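Local coordinates for protein endolysin (Escherichia coli O157 typing phage 15, PDB 7M5I) that probably cleaves the glycan strands of bacterial peptidoglycan as a family 24 lysozyme, helping to lyse the host cell and release new phage, at residues 16-21 and 37-42; 65-70 and 94-99; 126-131 and 136-141. All coordinates share one frame; numbering follows the deposited sequence.

Interaction 1: residues 16-21 and 37-42; sequences AIKFFE and IGYGTI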
ATOM      1  N   ALA A  16      -3.561   8.448  -3.288  1.00 23.50           N
ATOM      2  CA  ALA A  16      -2.251   7.900  -3.660  1.00 21.72           C
ATOM      3  C   ALA A  16      -2.353   6.389  -3.894  1.00 21.86           C
ATOM      4  O   ALA A  16      -1.828   5.874  -4.925  1.00 22.57           O
ATOM      5  CB  ALA A  16      -1.178   8.254  -2.654  1.00 22.64           C
ATOM      6  N   ILE A  17      -3.036   5.659  -3.030  1.00 22.20           N
ATOM      7  CA  ILE A  17      -3.172   4.180  -3.212  1.00 22.14           C
ATOM      8  C   ILE A  17      -3.964   3.939  -4.494  1.00 21.37           C
ATOM      9  O   ILE A  17      -3.572   3.026  -5.258  1.00 21.43           O
ATOM     10  CB  ILE A  17      -3.801   3.534  -1.956  1.00 24.28           C
ATOM     11  CG1 ILE A  17      -2.812   3.719  -0.800  1.00 25.09           C
ATOM     12  CG2 ILE A  17      -4.095   2.073  -2.249  1.00 25.23           C
ATOM     13  CD1 ILE A  17      -3.276   3.162   0.535  1.00 26.45           C
ATOM     14  N   LYS A  18      -5.027   4.703  -4.736  1.00 22.42           N
ATOM     15  CA  LYS A  18      -5.809   4.582  -5.997  1.00 22.21           C
ATOM     16  C   LYS A  18      -4.846   4.742  -7.168  1.00 22.07           C
ATOM     17  O   LYS A  18      -4.948   4.011  -8.162  1.00 23.83           O
ATOM     18  CB  LYS A  18      -6.943   5.606  -6.057  1.00 22.20           C
ATOM     19  CG  LYS A  18      -8.102   5.349  -5.110  1.00 21.81           C
ATOM     20  CD  LYS A  18      -9.075   6.488  -5.173  1.00 23.95           C
ATOM     21  CE  LYS A  18     -10.346   6.286  -4.396  1.00 25.41           C
ATOM     22  NZ  LYS A  18     -11.072   7.560  -4.287  1.00 28.23           N
ATOM     23  N   PHE A  19      -4.021   5.771  -7.128  1.00 21.95           N
ATOM     24  CA  PHE A  19      -3.078   6.125  -8.211  1.00 21.62           C
ATOM     25  C   PHE A  19      -2.102   4.976  -8.464  1.00 22.67           C
ATOM     26  O   PHE A  19      -1.857   4.559  -9.613  1.00 21.99           O
ATOM     27  CB  PHE A  19      -2.380   7.402  -7.820  1.00 23.04           C
ATOM     28  CG  PHE A  19      -1.329   7.842  -8.816  1.00 21.99           C
ATOM     29  CD1 PHE A  19      -0.042   7.376  -8.745  1.00 24.43           C
ATOM     30  CD2 PHE A  19      -1.666   8.722  -9.816  1.00 28.94           C
ATOM     31  CE1 PHE A  19       0.914   7.798  -9.670  1.00 26.70           C
ATOM     32  CE2 PHE A  19      -0.705   9.147 -10.742  1.00 30.74           C
ATOM     33  CZ  PHE A  19       0.562   8.634 -10.685  1.00 28.18           C
ATOM     34  N   PHE A  20      -1.566   4.385  -7.391  1.00 23.54           N
ATOM     35  CA  PHE A  20      -0.613   3.254  -7.481  1.00 22.92           C
ATOM     36  C   PHE A  20      -1.268   1.974  -8.039  1.00 24.76           C
ATOM     37  O   PHE A  20      -0.587   1.204  -8.792  1.00 24.51           O
ATOM     38  CB  PHE A  20       0.018   2.949  -6.119  1.00 23.44           C
ATOM     39  CG  PHE A  20       0.857   4.068  -5.561  1.00 23.08           C
ATOM     40  CD1 PHE A  20       1.692   4.859  -6.383  1.00 25.74           C
ATOM     41  CD2 PHE A  20       0.866   4.302  -4.195  1.00 25.20           C
ATOM     42  CE1 PHE A  20       2.442   5.885  -5.835  1.00 27.54           C
ATOM     43  CE2 PHE A  20       1.617   5.333  -3.652  1.00 25.16           C
ATOM     44  CZ  PHE A  20       2.395   6.133  -4.462  1.00 27.48           C
ATOM     45  N   GLU A  21      -2.550   1.748  -7.748  1.00 23.51           N
ATOM     46  CA  GLU A  21      -3.245   0.507  -8.148  1.00 24.81           C
ATOM     47  C   GLU A  21      -3.748   0.635  -9.591  1.00 25.43           C
ATOM     48  O   GLU A  21      -3.923  -0.424 -10.275  1.00 26.55           O
ATOM     49  CB  GLU A  21      -4.402   0.192  -7.206  1.00 27.28           C
ATOM     50  CG  GLU A  21      -3.970  -0.161  -5.789  1.00 30.92           C
ATOM     51  CD  GLU A  21      -3.207  -1.473  -5.661  1.00 36.86           C
ATOM     52  OE1 GLU A  21      -3.313  -2.337  -6.565  1.00 38.31           O
ATOM     53  OE2 GLU A  21      -2.335  -1.528  -4.802  1.00 46.72           O
ATOM     54  N   ILE A  37     -10.353  -6.466  -9.911  1.00 22.20           N
ATOM     55  CA  ILE A  37     -11.321  -5.427 -10.333  1.00 20.88           C
ATOM     56  C   ILE A  37     -11.101  -4.170  -9.477  1.00 21.87           C
ATOM     57  O   ILE A  37     -10.501  -4.224  -8.404  1.00 21.65           O
ATOM     58  CB  ILE A  37     -12.775  -5.931 -10.249  1.00 21.06           C
ATOM     59  CG1 ILE A  37     -13.728  -5.158 -11.185  1.00 21.93           C
ATOM     60  CG2 ILE A  37     -13.267  -5.930  -8.799  1.00 22.08           C
ATOM     61  CD1 ILE A  37     -15.089  -5.792 -11.367  1.00 23.65           C
ATOM     62  N   GLY A  38     -11.604  -3.035  -9.955  1.00 20.46           N
ATOM     63  CA  GLY A  38     -11.534  -1.791  -9.195  1.00 21.15           C
ATOM     64  C   GLY A  38     -10.086  -1.329  -9.047  1.00 20.95           C
ATOM     65  O   GLY A  38      -9.287  -1.389 -10.020  1.00 19.65           O
ATOM     66  N   TYR A  39      -9.721  -0.901  -7.842  1.00 21.82           N
ATOM     67  CA  TYR A  39      -8.361  -0.457  -7.484  1.00 21.20           C
ATOM     68  C   TYR A  39      -7.557  -1.625  -6.929  1.00 22.69           C
ATOM     69  O   TYR A  39      -7.154  -1.593  -5.727  1.00 24.28           O
ATOM     70  CB  TYR A  39      -8.407   0.694  -6.488  1.00 20.84           C
ATOM     71  CG  TYR A  39      -9.189   1.905  -6.960  1.00 20.23           C
ATOM     72  CD1 TYR A  39      -8.608   2.818  -7.864  1.00 20.03           C
ATOM     73  CD2 TYR A  39     -10.435   2.206  -6.462  1.00 21.55           C
ATOM     74  CE1 TYR A  39      -9.275   3.974  -8.233  1.00 20.19           C
ATOM     75  CE2 TYR A  39     -11.144   3.324  -6.882  1.00 20.68           C
ATOM     76  CZ  TYR A  39     -10.547   4.241  -7.758  1.00 21.74           C
ATOM     77  OH  TYR A  39     -11.181   5.377  -8.198  1.00 22.58           O
ATOM     78  N   GLY A  40      -7.371  -2.661  -7.751  1.00 22.08           N
ATOM     79  CA  GLY A  40      -6.525  -3.813  -7.374  1.00 25.97           C
ATOM     80  C   GLY A  40      -7.199  -4.779  -6.390  1.00 26.63           C
ATOM     81  O   GLY A  40      -6.524  -5.585  -5.733  1.00 28.78           O
ATOM     82  N   THR A  41      -8.495  -4.753  -6.333  1.00 24.62           N
ATOM     83  CA  THR A  41      -9.292  -5.603  -5.451  1.00 24.90           C
ATOM     84  C   THR A  41      -9.313  -7.036  -6.004  1.00 25.97           C
ATOM     85  O   THR A  41      -9.648  -7.217  -7.181  1.00 25.03           O
ATOM     86  CB  THR A  41     -10.718  -5.072  -5.310  1.00 26.54           C
ATOM     87  OG1 THR A  41     -10.621  -3.788  -4.702  1.00 27.06           O
ATOM     88  CG2 THR A  41     -11.626  -5.970  -4.463  1.00 26.27           C
ATOM     89  N   ILE A  42      -9.053  -8.035  -5.148  1.00 26.86           N
ATOM     90  CA  ILE A  42      -9.201  -9.467  -5.544  1.00 27.55           C
ATOM     91  C   ILE A  42     -10.217 -10.202  -4.645  1.00 30.71           C
ATOM     92  O   ILE A  42     -10.510 -11.362  -4.964  1.00 31.34           O
ATOM     93  CB  ILE A  42      -7.843 -10.193  -5.561  1.00 28.82           C
ATOM     94  CG1 ILE A  42      -7.243 -10.363  -4.154  1.00 30.70           C
ATOM     95  CG2 ILE A  42      -6.919  -9.503  -6.559  1.00 27.86           C
ATOM     96  CD1 ILE A  42      -5.976 -11.223  -4.139  1.00 31.63           C
TER
HETATM   97  O   HOH W   1      -6.651  -2.326 -10.763  1.00 38.47           O
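K18 lays its aliphatic chain over one face of the Y39 ring, and here the contact is closely packed. K18 CG stands above the middle of the ring, 3.6 Å from the centroid of Y39 and 12° off its normal, in a CH-pi contact. K18 CB meets Y39 CE1 at 3.6 Å, and K18 CD carries the chain on past the phenol, 3.8 Å from Y39 OH. With CG beside the backbone N (chi1 -71°) and the rest extended, the lysine crosses the ring obliquely and delivers NZ to a salt bridge with E61 of helix 57-78, whose L64 touches both K18 and Y39. This is the junction between the first helix and the beta-hairpin of the phage lysozyme fold: E21, a predicted proton donor/acceptor, ends helix 11-21, while D30, the other predicted one, lies between hairpin strands 27-29 and 35-38. E21 packs on the backbone of the loop rather than on the ring. Its CG lies 3.5 Å from Y39 O, and the bend at chi2 (-67°) brings E21 OE1 to 3.6 Å from G40 CA. E21 OE2 has a long, weak ion pair with R145. On the looser side a water spans the gap, donating to G38 O at 2.9 Å and weakly to E21 O at 3.4 Å.

Interaction 2: residues 65-70 and 94-99; sequences LADVEK and ETYNIG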
ATOM      1  N   LEU A  65     -11.602   0.792   0.312  1.00 27.08           N
ATOM      2  CA  LEU A  65     -11.727   1.183   1.744  1.00 30.22           C
ATOM      3  C   LEU A  65     -11.801  -0.072   2.630  1.00 31.80           C
ATOM      4  O   LEU A  65     -11.122  -0.083   3.678  1.00 31.11           O
ATOM      5  CB  LEU A  65     -12.941   2.080   1.958  1.00 30.36           C
ATOM      6  CG  LEU A  65     -12.795   3.508   1.435  1.00 31.52           C
ATOM      7  CD1 LEU A  65     -14.120   4.238   1.514  1.00 33.64           C
ATOM      8  CD2 LEU A  65     -11.685   4.245   2.166  1.00 33.34           C
ATOM      9  N   ALA A  66     -12.555  -1.076   2.217  1.00 32.32           N
ATOM     10  CA  ALA A  66     -12.738  -2.301   3.030  1.00 34.00           C
ATOM     11  C   ALA A  66     -11.396  -3.057   3.033  1.00 35.18           C
ATOM     12  O   ALA A  66     -11.005  -3.524   4.111  1.00 40.43           O
ATOM     13  CB  ALA A  66     -13.839  -3.154   2.478  1.00 35.07           C
ATOM     14  N   ASP A  67     -10.725  -3.137   1.875  1.00 34.51           N
ATOM     15  CA  ASP A  67      -9.432  -3.834   1.656  1.00 37.07           C
ATOM     16  C   ASP A  67      -8.363  -3.225   2.599  1.00 36.36           C
ATOM     17  O   ASP A  67      -7.519  -4.008   3.136  1.00 36.61           O
ATOM     18  CB  ASP A  67      -8.884  -3.648   0.242  1.00 39.50           C
ATOM     19  CG  ASP A  67      -9.527  -4.404  -0.922  1.00 43.66           C
ATOM     20  OD1 ASP A  67     -10.219  -5.420  -0.617  1.00 37.68           O
ATOM     21  OD2 ASP A  67      -9.351  -3.895  -2.171  1.00 39.99           O
ATOM     22  N   VAL A  68      -8.302  -1.892   2.727  1.00 32.10           N
ATOM     23  CA  VAL A  68      -7.106  -1.227   3.345  1.00 32.63           C
ATOM     24  C   VAL A  68      -7.259  -1.256   4.873  1.00 31.79           C
ATOM     25  O   VAL A  68      -6.283  -1.026   5.543  1.00 32.67           O
ATOM     26  CB  VAL A  68      -6.811   0.226   2.937  1.00 32.56           C
ATOM     27  CG1 VAL A  68      -6.531   0.359   1.462  1.00 36.57           C
ATOM     28  CG2 VAL A  68      -7.876   1.174   3.352  1.00 31.15           C
ATOM     29  N   GLU A  69      -8.434  -1.536   5.406  1.00 33.48           N
ATOM     30  CA  GLU A  69      -8.775  -1.376   6.846  1.00 37.24           C
ATOM     31  C   GLU A  69      -7.773  -2.142   7.722  1.00 36.72           C
ATOM     32  O   GLU A  69      -7.254  -1.551   8.699  1.00 32.24           O
ATOM     33  CB  GLU A  69     -10.230  -1.763   7.067  1.00 41.97           C
ATOM     34  CG  GLU A  69     -10.853  -1.137   8.282  1.00 48.96           C
ATOM     35  CD  GLU A  69     -12.245  -1.700   8.574  1.00 55.88           C
ATOM     36  OE1 GLU A  69     -12.888  -2.249   7.628  1.00 58.61           O
ATOM     37  OE2 GLU A  69     -12.654  -1.649   9.751  1.00 62.15           O
ATOM     38  N   LYS A  70      -7.469  -3.395   7.389  1.00 37.99           N
ATOM     39  CA  LYS A  70      -6.591  -4.225   8.257  1.00 39.92           C
ATOM     40  C   LYS A  70      -5.163  -3.693   8.182  1.00 34.77           C
ATOM     41  O   LYS A  70      -4.390  -3.967   9.134  1.00 36.70           O
ATOM     42  CB  LYS A  70      -6.705  -5.713   7.918  1.00 42.41           C
ATOM     43  CG  LYS A  70      -6.163  -6.105   6.550  1.00 46.88           C
ATOM     44  CD  LYS A  70      -6.254  -7.624   6.255  1.00 54.26           C
ATOM     45  CE  LYS A  70      -5.097  -8.037   5.371  1.00 57.84           C
ATOM     46  NZ  LYS A  70      -5.136  -9.454   4.943  1.00 65.79           N
ATOM     47  N   GLU A  94       2.695   1.551   1.533  1.00 24.55           N
ATOM     48  CA  GLU A  94       3.753   0.543   1.337  1.00 26.26           C
ATOM     49  C   GLU A  94       3.324  -0.789   1.964  1.00 27.18           C
ATOM     50  O   GLU A  94       3.535  -1.875   1.298  1.00 27.93           O
ATOM     51  CB  GLU A  94       5.101   1.006   1.872  1.00 26.08           C
ATOM     52  CG  GLU A  94       6.181  -0.033   1.664  1.00 25.98           C
ATOM     53  CD  GLU A  94       7.596   0.430   1.500  1.00 28.88           C
ATOM     54  OE1 GLU A  94       8.514  -0.429   1.366  1.00 28.72           O
ATOM     55  OE2 GLU A  94       7.800   1.648   1.428  1.00 30.94           O
ATOM     56  N   THR A  95       2.737  -0.750   3.166  1.00 26.50           N
ATOM     57  CA  THR A  95       2.318  -1.992   3.852  1.00 28.69           C
ATOM     58  C   THR A  95       1.217  -2.684   3.024  1.00 29.46           C
ATOM     59  O   THR A  95       1.211  -3.920   2.971  1.00 29.41           O
ATOM     60  CB  THR A  95       1.821  -1.692   5.280  1.00 31.05           C
ATOM     61  OG1 THR A  95       2.869  -1.016   5.956  1.00 29.51           O
ATOM     62  CG2 THR A  95       1.454  -2.943   6.034  1.00 32.06           C
ATOM     63  N   TYR A  96       0.339  -1.914   2.407  1.00 28.30           N
ATOM     64  CA  TYR A  96      -0.749  -2.440   1.565  1.00 28.64           C
ATOM     65  C   TYR A  96      -0.179  -3.261   0.401  1.00 31.52           C
ATOM     66  O   TYR A  96      -0.830  -4.219  -0.089  1.00 30.70           O
ATOM     67  CB  TYR A  96      -1.611  -1.290   1.056  1.00 28.94           C
ATOM     68  CG  TYR A  96      -2.853  -1.795   0.367  1.00 32.38           C
ATOM     69  CD1 TYR A  96      -3.721  -2.611   1.080  1.00 35.40           C
ATOM     70  CD2 TYR A  96      -3.157  -1.506  -0.946  1.00 33.81           C
ATOM     71  CE1 TYR A  96      -4.876  -3.107   0.504  1.00 41.66           C
ATOM     72  CE2 TYR A  96      -4.311  -1.987  -1.545  1.00 33.58           C
ATOM     73  CZ  TYR A  96      -5.179  -2.786  -0.817  1.00 39.11           C
ATOM     74  OH  TYR A  96      -6.288  -3.395  -1.338  1.00 38.03           O
ATOM     75  N   ASN A  97       1.029  -2.931  -0.033  1.00 29.11           N
ATOM     76  CA  ASN A  97       1.718  -3.619  -1.152  1.00 31.04           C
ATOM     77  C   ASN A  97       2.571  -4.760  -0.620  1.00 32.20           C
ATOM     78  O   ASN A  97       2.517  -5.884  -1.176  1.00 31.31           O
ATOM     79  CB  ASN A  97       2.479  -2.568  -1.963  1.00 30.66           C
ATOM     80  CG  ASN A  97       3.299  -3.149  -3.092  1.00 34.27           C
ATOM     81  OD1 ASN A  97       4.502  -3.019  -3.108  1.00 33.75           O
ATOM     82  ND2 ASN A  97       2.645  -3.905  -3.968  1.00 36.07           N
ATOM     83  N   ILE A  98       3.363  -4.567   0.422  1.00 29.33           N
ATOM     84  CA  ILE A  98       4.334  -5.611   0.841  1.00 31.67           C
ATOM     85  C   ILE A  98       3.695  -6.604   1.834  1.00 30.69           C
ATOM     86  O   ILE A  98       4.240  -7.710   1.974  1.00 32.60           O
ATOM     87  CB  ILE A  98       5.650  -5.037   1.374  1.00 31.28           C
ATOM     88  CG1 ILE A  98       5.474  -4.366   2.748  1.00 30.84           C
ATOM     89  CG2 ILE A  98       6.283  -4.132   0.341  1.00 33.93           C
ATOM     90  CD1 ILE A  98       6.740  -3.936   3.369  1.00 32.19           C
ATOM     91  N   GLY A  99       2.596  -6.230   2.458  1.00 31.75           N
ATOM     92  CA  GLY A  99       1.864  -7.018   3.455  1.00 33.65           C
ATOM     93  C   GLY A  99       2.294  -6.696   4.887  1.00 33.96           C
ATOM     94  O   GLY A  99       3.401  -6.147   5.106  1.00 33.37           O
TER
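Y96 reaches from helix 85-98 to helix 57-78, where V68 and D67 receive its ring and hydroxyl. At CB the course is set: CG is anti to the backbone N (chi1 -171°), which carries the ring across to the neighbouring helix. The two helices come within 6.7 Å here, measured between V68 CA and Y96 CA. Along one side of the ring, CD1 and CE1 lie under a methyl group of V68; V68 CG1 is 4.0 Å from Y96 CE1 and sits over the face, displaced toward the rim, in a CH-pi contact 13° off the normal. Y96 CE1 also comes within 3.8 Å of D67 O, which approaches the edge of the ring near its plane. One atom further, Y96 CZ is 3.9 Å from D67 CB, and at the tip Y96 OH comes unusually close to D67 CB, 3.0 Å. The carboxylate of D67 slants across the phenol end, its plane 26° from that of the ring, with D67 OD2 3.2 Å from Y96 OH; the same oxygen is hydrogen-bonded to T41 OG1, in the loop after strand 35-38. Helix 57-78 is the long helix that, as in T4 lysozyme, connects the two lobes of the enzyme, and the tyrosine spans the gap between it and helix 85-98. F71 of the long helix meets the ring edge-to-face, while I17 and E21 of helix 11-21 pack on it too, bringing Y96 beside a predicted active-site residue. The contact thus has two halves, a methyl over the ring face and a polar side of D67 carbonyl and carboxylate at the edge and hydroxyl; a negative charge on D67 so close to Y96 OH would probably disfavour ionisation of the tyrosine.

Interaction 3: residues 126-131 and 136-141; sequences WWNKVT and KVTSNG. With PO4 (phosphate ion), chain C.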
ATOM      1  N   TRP A 126      13.975  -0.328  -0.227  1.00 32.79           N
ATOM      2  CA  TRP A 126      14.590  -1.663  -0.408  1.00 33.24           C
ATOM      3  C   TRP A 126      13.548  -2.659  -0.952  1.00 31.05           C
ATOM      4  O   TRP A 126      13.971  -3.682  -1.508  1.00 31.40           O
ATOM      5  CB  TRP A 126      15.196  -2.184   0.898  1.00 34.04           C
ATOM      6  CG  TRP A 126      16.277  -1.328   1.458  1.00 36.38           C
ATOM      7  CD1 TRP A 126      16.942  -0.293   0.863  1.00 37.06           C
ATOM      8  CD2 TRP A 126      16.852  -1.471   2.775  1.00 39.02           C
ATOM      9  NE1 TRP A 126      17.886   0.211   1.721  1.00 39.65           N
ATOM     10  CE2 TRP A 126      17.856  -0.487   2.898  1.00 39.71           C
ATOM     11  CE3 TRP A 126      16.613  -2.343   3.841  1.00 41.16           C
ATOM     12  CZ2 TRP A 126      18.625  -0.338   4.059  1.00 41.93           C
ATOM     13  CZ3 TRP A 126      17.390  -2.222   4.977  1.00 41.64           C
ATOM     14  CH2 TRP A 126      18.386  -1.243   5.073  1.00 42.93           C
ATOM     15  N   TRP A 127      12.257  -2.433  -0.773  1.00 28.34           N
ATOM     16  CA  TRP A 127      11.179  -3.384  -1.081  1.00 28.78           C
ATOM     17  C   TRP A 127      10.794  -3.238  -2.576  1.00 27.60           C
ATOM     18  O   TRP A 127       9.696  -2.724  -2.879  1.00 26.94           O
ATOM     19  CB  TRP A 127      10.008  -3.191  -0.127  1.00 29.86           C
ATOM     20  CG  TRP A 127      10.357  -3.627   1.260  1.00 31.61           C
ATOM     21  CD1 TRP A 127      10.929  -2.846   2.244  1.00 34.27           C
ATOM     22  CD2 TRP A 127      10.193  -4.923   1.837  1.00 33.02           C
ATOM     23  NE1 TRP A 127      11.183  -3.582   3.368  1.00 33.35           N
ATOM     24  CE2 TRP A 127      10.692  -4.844   3.170  1.00 34.23           C
ATOM     25  CE3 TRP A 127       9.671  -6.139   1.389  1.00 34.23           C
ATOM     26  CZ2 TRP A 127      10.756  -5.958   4.002  1.00 36.83           C
ATOM     27  CZ3 TRP A 127       9.729  -7.239   2.219  1.00 36.66           C
ATOM     28  CH2 TRP A 127      10.232  -7.140   3.514  1.00 38.70           C
ATOM     29  N   ASN A 128      11.698  -3.670  -3.461  1.00 30.01           N
ATOM     30  CA  ASN A 128      11.450  -3.480  -4.919  1.00 30.23           C
ATOM     31  C   ASN A 128      11.571  -4.822  -5.663  1.00 30.52           C
ATOM     32  O   ASN A 128      11.689  -4.761  -6.906  1.00 30.49           O
ATOM     33  CB  ASN A 128      12.416  -2.458  -5.508  1.00 31.53           C
ATOM     34  CG  ASN A 128      13.870  -2.795  -5.354  1.00 36.51           C
ATOM     35  OD1 ASN A 128      14.251  -3.938  -5.097  1.00 38.79           O
ATOM     36  ND2 ASN A 128      14.717  -1.780  -5.462  1.00 37.81           N
ATOM     37  N   LYS A 129      11.688  -5.942  -4.954  1.00 31.65           N
ATOM     38  CA  LYS A 129      11.883  -7.282  -5.583  1.00 33.59           C
ATOM     39  C   LYS A 129      10.564  -8.026  -5.731  1.00 34.44           C
ATOM     40  O   LYS A 129       9.725  -7.926  -4.874  1.00 33.64           O
ATOM     41  CB  LYS A 129      12.843  -8.115  -4.727  1.00 38.06           C
ATOM     42  CG  LYS A 129      14.216  -7.536  -4.495  1.00 41.84           C
ATOM     43  CD  LYS A 129      15.008  -7.441  -5.745  1.00 44.89           C
ATOM     44  CE  LYS A 129      16.433  -6.991  -5.474  1.00 47.17           C
ATOM     45  NZ  LYS A 129      16.417  -5.671  -4.784  1.00 50.34           N
ATOM     46  N   VAL A 130      10.432  -8.849  -6.770  1.00 34.95           N
ATOM     47  CA  VAL A 130       9.265  -9.740  -6.975  1.00 37.53           C
ATOM     48  C   VAL A 130       9.863 -11.106  -7.341  1.00 38.58           C
ATOM     49  O   VAL A 130      11.076 -11.175  -7.865  1.00 36.05           O
ATOM     50  CB  VAL A 130       8.289  -9.234  -8.040  1.00 37.99           C
ATOM     51  CG1 VAL A 130       7.535  -7.953  -7.664  1.00 37.20           C
ATOM     52  CG2 VAL A 130       9.007  -9.018  -9.335  1.00 43.69           C
ATOM     53  N   THR A 131       9.181 -12.174  -6.927  1.00 41.94           N
ATOM     54  CA  THR A 131       9.706 -13.544  -7.217  1.00 44.12           C
ATOM     55  C   THR A 131       9.174 -13.928  -8.597  1.00 39.34           C
ATOM     56  O   THR A 131       7.954 -13.857  -8.850  1.00 37.66           O
ATOM     57  CB  THR A 131       9.603 -14.496  -6.014  1.00 49.69           C
ATOM     58  OG1 THR A 131       9.820 -15.827  -6.537  1.00 54.90           O
ATOM     59  CG2 THR A 131       8.291 -14.373  -5.297  1.00 50.66           C
ATOM     60  N   LYS A 136      14.433 -13.806  -7.396  1.00 46.79           N
ATOM     61  CA  LYS A 136      14.080 -12.415  -7.020  1.00 47.01           C
ATOM     62  C   LYS A 136      14.572 -11.488  -8.138  1.00 43.25           C
ATOM     63  O   LYS A 136      15.758 -11.525  -8.491  1.00 44.72           O
ATOM     64  CB  LYS A 136      14.698 -12.075  -5.651  1.00 52.18           C
ATOM     65  CG  LYS A 136      13.934 -12.587  -4.432  1.00 57.68           C
ATOM     66  CD  LYS A 136      12.417 -12.399  -4.519  1.00 61.76           C
ATOM     67  CE  LYS A 136      11.731 -12.197  -3.177  1.00 66.06           C
ATOM     68  NZ  LYS A 136      10.591 -11.244  -3.280  1.00 62.29           N
ATOM     69  N   VAL A 137      13.677 -10.680  -8.655  1.00 40.38           N
ATOM     70  CA  VAL A 137      13.903  -9.781  -9.811  1.00 41.57           C
ATOM     71  C   VAL A 137      13.494  -8.359  -9.353  1.00 36.96           C
ATOM     72  O   VAL A 137      12.427  -8.220  -8.736  1.00 34.87           O
ATOM     73  CB  VAL A 137      13.071 -10.263 -11.027  1.00 41.16           C
ATOM     74  CG1 VAL A 137      12.958  -9.202 -12.088  1.00 42.18           C
ATOM     75  CG2 VAL A 137      13.645 -11.560 -11.637  1.00 44.40           C
ATOM     76  N   THR A 138      14.323  -7.364  -9.661  1.00 36.31           N
ATOM     77  CA  THR A 138      13.962  -5.950  -9.366  1.00 34.21           C
ATOM     78  C   THR A 138      12.823  -5.514 -10.288  1.00 32.85           C
ATOM     79  O   THR A 138      12.918  -5.741 -11.531  1.00 36.07           O
ATOM     80  CB  THR A 138      15.182  -5.044  -9.493  1.00 37.48           C
ATOM     81  OG1 THR A 138      16.212  -5.527  -8.627  1.00 40.10           O
ATOM     82  CG2 THR A 138      14.849  -3.607  -9.147  1.00 38.27           C
ATOM     83  N   SER A 139      11.736  -4.992  -9.743  1.00 29.19           N
ATOM     84  CA  SER A 139      10.588  -4.446 -10.488  1.00 28.51           C
ATOM     85  C   SER A 139      10.766  -2.925 -10.643  1.00 32.13           C
ATOM     86  O   SER A 139      10.759  -2.221  -9.616  1.00 29.18           O
ATOM     87  CB  SER A 139       9.308  -4.758  -9.840  1.00 26.86           C
ATOM     88  OG  SER A 139       8.261  -3.959 -10.310  1.00 25.57           O
ATOM     89  N   ASN A 140      10.849  -2.434 -11.874  1.00 31.58           N
ATOM     90  CA  ASN A 140      10.932  -0.966 -12.123  1.00 31.88           C
ATOM     91  C   ASN A 140       9.659  -0.309 -11.628  1.00 29.11           C
ATOM     92  O   ASN A 140       9.765   0.810 -11.057  1.00 28.36           O
ATOM     93  CB  ASN A 140      11.263  -0.669 -13.576  1.00 35.15           C
ATOM     94  CG  ASN A 140      12.702  -0.984 -13.902  1.00 41.05           C
ATOM     95  OD1 ASN A 140      13.590  -1.097 -13.027  1.00 46.15           O
ATOM     96  ND2 ASN A 140      12.949  -1.099 -15.196  1.00 46.02           N
ATOM     97  N   GLY A 141       8.487  -0.927 -11.773  1.00 24.62           N
ATOM     98  CA  GLY A 141       7.206  -0.397 -11.270  1.00 25.66           C
ATOM     99  C   GLY A 141       7.244  -0.207  -9.770  1.00 25.07           C
ATOM    100  O   GLY A 141       6.814   0.824  -9.271  1.00 23.23           O
TER
HETATM  101  P   PO4 C 201      14.320  -5.497   5.824  1.00 52.32           P
HETATM  102  O1  PO4 C 201      15.632  -5.248   6.571  1.00 51.78           O
HETATM  103  O2  PO4 C 201      14.659  -6.029   4.436  1.00 62.48           O
HETATM  104  O3  PO4 C 201      13.564  -4.198   5.718  1.00 51.37           O
HETATM  105  O4  PO4 C 201      13.460  -6.523   6.542  1.00 52.44           O
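V130 and V137 form the hydrogen-bonded pair of an antiparallel beta-hairpin, V130 N to V137 O at 2.9 Å and V137 N to V130 O at 2.8 Å, between the non-hydrogen-bonded pairs K129-T138 and T131-K136, with the strand axes at 141°. The pairing runs on past the strand ends, where S139 N gives N128 O a nearly straight bond of 2.8 Å (174°). K129, T131, K136 and T138 share one face. K129, bent at chi2 and chi4, passes slantwise over T138, its CE 3.5 Å from T138 OG1, and curls NZ back to N128 OD1 at 2.8 Å; this bond lies in the plane of the amide carbonyl. T138 CG2 rests against the same amide, 4.0 Å from N128 CG. K136 also doubles over its partner strand, with CD 3.8 Å from T131 CB. V130 and V137 occupy the other face, V130 touching L142. S139 is the N-cap of helix 140-155, its OG bonded to L142 N. Before the hairpin, W127 NE1 makes a weak, bent bond to phosphate O3 (3.4 Å, 134°), while W126 turns a ring edge to the ion, which is probably from the crystallisation liquor and also bonds T107 OG1. Main-chain bonds therefore define the hairpin, while the bond to N128 holds the end of the K129 side chain over its own strand and the serine cap couples the hairpin to the helix that follows.

Overall arrangement
Interactions 1 and 2 adjoin, through a T41-D67 bond and the Y96 ring, and together join helices 11-21, 57-78 and 85-98 beside the predicted active site. Interaction 2 is the deepest of the three, partly buried near the centre of the chain; interaction 1 lies at the surface, as does interaction 3, which stands farthest from the centre. Across their segments, the first two rely on CH-pi packing over tyrosines without a clear direct hydrogen bond, whereas interaction 3 rests on main-chain bonds between mostly exposed residues. Interaction 3 meets interaction 2 where W127 packs on E94 and I98, but its nearest atoms stay about 7 Å from interaction 1.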